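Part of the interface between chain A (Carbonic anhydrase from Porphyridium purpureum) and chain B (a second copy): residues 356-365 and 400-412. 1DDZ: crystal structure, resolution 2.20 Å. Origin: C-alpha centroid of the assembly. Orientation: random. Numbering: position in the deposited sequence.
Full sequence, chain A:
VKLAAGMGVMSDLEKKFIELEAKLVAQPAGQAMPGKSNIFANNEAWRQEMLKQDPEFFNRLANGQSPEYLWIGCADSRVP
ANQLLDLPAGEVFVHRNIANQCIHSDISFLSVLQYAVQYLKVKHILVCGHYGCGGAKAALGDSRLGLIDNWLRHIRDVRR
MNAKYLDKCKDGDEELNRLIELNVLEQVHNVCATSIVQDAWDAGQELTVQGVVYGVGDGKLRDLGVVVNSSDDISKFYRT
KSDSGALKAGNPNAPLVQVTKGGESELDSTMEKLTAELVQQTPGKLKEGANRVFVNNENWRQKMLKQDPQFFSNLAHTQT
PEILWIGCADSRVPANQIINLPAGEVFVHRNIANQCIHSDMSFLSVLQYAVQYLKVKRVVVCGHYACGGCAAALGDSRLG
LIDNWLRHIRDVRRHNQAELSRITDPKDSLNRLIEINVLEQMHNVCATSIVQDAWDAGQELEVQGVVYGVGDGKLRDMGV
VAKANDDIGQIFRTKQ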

# COMPACT_ATOMS: atom_id res chain seq x y z
N CYS A 356 -9.73 4.45 7.75
CA CYS A 356 -9.57 5.47 6.71
C CYS A 356 -8.18 6.03 6.89
O CYS A 356 -8.02 7.22 7.19
CB CYS A 356 -10.60 6.60 6.86
SG CYS A 356 -12.27 6.09 6.59
N ILE A 357 -7.17 5.17 6.76
CA ILE A 357 -5.79 5.54 6.92
C ILE A 357 -5.41 6.62 5.90
O ILE A 357 -5.84 6.55 4.75
CB ILE A 357 -4.93 4.28 6.83
CG1 ILE A 357 -5.31 3.34 7.98
CG2 ILE A 357 -3.46 4.62 6.81
CD1 ILE A 357 -4.87 1.90 7.79
N HIS A 358 -4.68 7.64 6.35
CA HIS A 358 -4.28 8.78 5.51
C HIS A 358 -3.71 8.39 4.16
O HIS A 358 -4.10 8.95 3.14
CB HIS A 358 -3.21 9.65 6.20
CG HIS A 358 -3.69 10.35 7.43
ND1 HIS A 358 -4.77 11.19 7.42
CD2 HIS A 358 -3.21 10.36 8.70
CE1 HIS A 358 -4.94 11.71 8.62
NE2 HIS A 358 -4.00 11.22 9.41
N SER A 359 -2.77 7.45 4.18
CA SER A 359 -2.09 7.00 2.99
C SER A 359 -2.54 5.67 2.40
O SER A 359 -1.85 5.11 1.59
CB SER A 359 -0.62 6.94 3.29
OG SER A 359 -0.44 6.39 4.57
N ASP A 360 -3.74 5.20 2.76
CA ASP A 360 -4.24 3.93 2.25
C ASP A 360 -4.81 4.04 0.84
O ASP A 360 -5.89 4.59 0.67
CB ASP A 360 -5.31 3.40 3.19
CG ASP A 360 -5.77 2.02 2.81
OD1 ASP A 360 -4.91 1.14 2.69
OD2 ASP A 360 -6.98 1.80 2.66
N MET A 361 -4.14 3.47 -0.17
CA MET A 361 -4.58 3.55 -1.57
C MET A 361 -5.92 2.89 -1.84
O MET A 361 -6.69 3.41 -2.65
CB MET A 361 -3.51 3.00 -2.53
CG MET A 361 -2.30 3.90 -2.69
SD MET A 361 -2.70 5.45 -3.54
CE MET A 361 -2.97 4.83 -5.23
N SER A 362 -6.21 1.78 -1.19
CA SER A 362 -7.52 1.15 -1.40
C SER A 362 -8.63 2.12 -0.97
O SER A 362 -9.63 2.29 -1.66
CB SER A 362 -7.63 -0.17 -0.62
OG SER A 362 -8.93 -0.72 -0.77
N PHE A 363 -8.45 2.76 0.18
CA PHE A 363 -9.39 3.75 0.70
C PHE A 363 -9.41 5.01 -0.20
O PHE A 363 -10.49 5.45 -0.64
CB PHE A 363 -9.01 4.09 2.18
CG PHE A 363 -9.43 5.46 2.65
CD1 PHE A 363 -8.47 6.37 3.07
CD2 PHE A 363 -10.77 5.84 2.66
CE1 PHE A 363 -8.83 7.65 3.49
CE2 PHE A 363 -11.14 7.12 3.07
CZ PHE A 363 -10.16 8.03 3.49
N LEU A 364 -8.24 5.57 -0.50
CA LEU A 364 -8.15 6.77 -1.34
C LEU A 364 -8.75 6.62 -2.74
O LEU A 364 -9.42 7.53 -3.24
CB LEU A 364 -6.71 7.23 -1.43
CG LEU A 364 -6.09 7.68 -0.11
CD1 LEU A 364 -4.59 7.89 -0.26
CD2 LEU A 364 -6.79 8.95 0.36
N SER A 365 -8.55 5.46 -3.36
CA SER A 365 -9.08 5.19 -4.69
C SER A 365 -10.60 5.17 -4.70
O SER A 365 -11.22 5.73 -5.60
CB SER A 365 -8.48 3.89 -5.25
OG SER A 365 -7.06 4.02 -5.38
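Chain B, residues 400-412: GLIDNWLRHIRDV

Residues 400-412 of chain B are largely helical, around 402-405 and again through 412, running on beyond the stretch. They lie against a type I turn of chain A, Ile A357 to Asp A360, and the start of the helix that follows. That turn is closed by a bond from Asp A360 N to Ile A357 O (3.2 Å), and Asp A360 caps the helix by accepting from Phe A363 N at OD2 (3.0 Å). The closest pair of CA atoms across the contact is that of Ser A359 and Trp B405, 4.9 Å apart. From there, chain B runs back past Asn B404 to Leu B401, near the chain A helix, and forward past His B408 to Asp B411. The two stretches together bury 443 Å².

The polar anchor is His A358, which points toward chain B from the turn. His A358 NE2 donates to Asp B411 OD2 (2.8 Å) and, in a weak second bond, to Asp B411 OD1 (3.0 Å). Asp B411 OD2 lies at the ring edge, near its plane. A water adds a second link by donating to both His A358 O (2.7 Å) and Asn B404 OD1 (2.8 Å). Asn B404 is also tied to its own chain, ND2 donating to Gly B400 O (2.7 Å).

Ring contacts hold the same histidine. Arg B407 CB lies over one face of the His A358 ring, 3.7 Å from its centroid, while the edge of that ring is directed at the face of His B408, with planes at 86° and centroids 5.0 Å apart. His A358 CB also packs over that face, 3.6 Å from His B408 CE1.

Along the chain A helix, Met A361 SD and Leu B401 CD2 (3.9 Å) make the apolar contact; Leu A364 CD1 touches the CB of Asn B404 (4.1 Å). At the turn, Ser A359 CB rests in van der Waals contact 4.1 Å from Trp B405 CA.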

# COMPACT_ATOMS: atom_id res chain seq x y z
N GLY B 400 -2.42 14.57 -4.76
CA GLY B 400 -2.99 13.30 -4.38
C GLY B 400 -2.13 12.25 -3.72
O GLY B 400 -2.60 11.54 -2.85
N LEU B 401 -0.87 12.13 -4.11
CA LEU B 401 -0.07 11.11 -3.50
C LEU B 401 0.84 11.60 -2.40
O LEU B 401 0.82 11.08 -1.28
CB LEU B 401 0.67 10.31 -4.58
CG LEU B 401 -0.44 9.83 -5.53
CD1 LEU B 401 -0.11 10.15 -6.97
CD2 LEU B 401 -0.77 8.37 -5.34
N ILE B 402 1.60 12.65 -2.67
CA ILE B 402 2.51 13.16 -1.68
C ILE B 402 1.80 13.82 -0.50
O ILE B 402 2.14 13.54 0.65
CB ILE B 402 3.55 14.12 -2.31
CG1 ILE B 402 4.53 14.61 -1.25
CG2 ILE B 402 2.87 15.27 -3.00
CD1 ILE B 402 5.33 13.50 -0.61
N ASP B 403 0.74 14.57 -0.76
CA ASP B 403 0.08 15.27 0.34
C ASP B 403 -0.79 14.44 1.26
O ASP B 403 -1.01 14.82 2.40
CB ASP B 403 -0.57 16.57 -0.14
CG ASP B 403 0.46 17.50 -0.81
OD1 ASP B 403 1.56 17.71 -0.27
OD2 ASP B 403 0.20 17.97 -1.92
N ASN B 404 -1.22 13.26 0.81
CA ASN B 404 -1.99 12.37 1.68
C ASN B 404 -0.99 11.57 2.52
O ASN B 404 -1.20 11.32 3.70
CB ASN B 404 -2.93 11.50 0.86
CG ASN B 404 -4.11 12.29 0.37
OD1 ASN B 404 -4.69 13.08 1.13
ND2 ASN B 404 -4.40 12.21 -0.93
N TRP B 405 0.15 11.26 1.93
CA TRP B 405 1.22 10.59 2.65
C TRP B 405 1.67 11.51 3.82
O TRP B 405 1.81 11.06 4.96
CB TRP B 405 2.39 10.35 1.67
CG TRP B 405 3.71 9.93 2.26
CD1 TRP B 405 4.74 10.75 2.60
CD2 TRP B 405 4.16 8.60 2.55
NE1 TRP B 405 5.80 10.01 3.07
CE2 TRP B 405 5.47 8.69 3.05
CE3 TRP B 405 3.58 7.33 2.41
CZ2 TRP B 405 6.20 7.57 3.42
CZ3 TRP B 405 4.32 6.23 2.78
CH2 TRP B 405 5.62 6.36 3.28
N LEU B 406 1.87 12.79 3.53
CA LEU B 406 2.33 13.76 4.54
C LEU B 406 1.34 14.04 5.70
O LEU B 406 1.74 14.55 6.76
CB LEU B 406 2.76 15.08 3.87
CG LEU B 406 3.98 14.99 2.95
CD1 LEU B 406 4.18 16.28 2.18
CD2 LEU B 406 5.21 14.63 3.75
N ARG B 407 0.08 13.66 5.53
CA ARG B 407 -0.92 13.87 6.56
C ARG B 407 -0.51 13.23 7.87
O ARG B 407 -0.99 13.61 8.93
CB ARG B 407 -2.29 13.35 6.11
CG ARG B 407 -3.07 14.35 5.30
CD ARG B 407 -3.10 15.67 6.05
NE ARG B 407 -4.04 16.63 5.49
CZ ARG B 407 -3.71 17.86 5.09
NH1 ARG B 407 -2.45 18.29 5.18
NH2 ARG B 407 -4.67 18.68 4.66
N HIS B 408 0.39 12.25 7.80
CA HIS B 408 0.90 11.58 8.99
C HIS B 408 1.75 12.52 9.86
O HIS B 408 1.70 12.44 11.09
CB HIS B 408 1.70 10.33 8.62
CG HIS B 408 0.84 9.16 8.27
ND1 HIS B 408 0.64 8.75 6.98
CD2 HIS B 408 0.06 8.38 9.05
CE1 HIS B 408 -0.24 7.76 6.97
NE2 HIS B 408 -0.61 7.52 8.22
N ILE B 409 2.48 13.43 9.22
CA ILE B 409 3.30 14.41 9.95
C ILE B 409 2.36 15.43 10.59
O ILE B 409 2.66 15.99 11.64
CB ILE B 409 4.31 15.10 9.03
CG1 ILE B 409 5.49 14.17 8.78
CG2 ILE B 409 4.83 16.39 9.67
CD1 ILE B 409 5.66 13.82 7.35
N ARG B 410 1.20 15.65 9.98
CA ARG B 410 0.21 16.56 10.52
C ARG B 410 -0.36 16.00 11.82
O ARG B 410 -0.56 16.74 12.77
CB ARG B 410 -0.91 16.79 9.50
CG ARG B 410 -0.65 17.95 8.57
CD ARG B 410 -0.62 19.27 9.34
NE ARG B 410 -1.35 20.27 8.58
CZ ARG B 410 -2.54 20.76 8.91
NH1 ARG B 410 -3.16 20.39 10.02
NH2 ARG B 410 -3.17 21.52 8.03
N ASP B 411 -0.53 14.68 11.89
CA ASP B 411 -1.01 14.05 13.12
C ASP B 411 0.01 14.30 14.24
O ASP B 411 -0.36 14.54 15.40
CB ASP B 411 -1.17 12.54 12.94
CG ASP B 411 -2.31 12.17 12.03
OD1 ASP B 411 -3.10 13.05 11.62
OD2 ASP B 411 -2.41 10.97 11.73
N VAL B 412 1.29 14.21 13.91
CA VAL B 412 2.32 14.45 14.89
C VAL B 412 2.21 15.88 15.42
O VAL B 412 2.30 16.12 16.63
CB VAL B 412 3.71 14.23 14.28
CG1 VAL B 412 4.80 14.47 15.34
CG2 VAL B 412 3.80 12.81 13.72
O HOH W 1 -5.08 11.48 3.37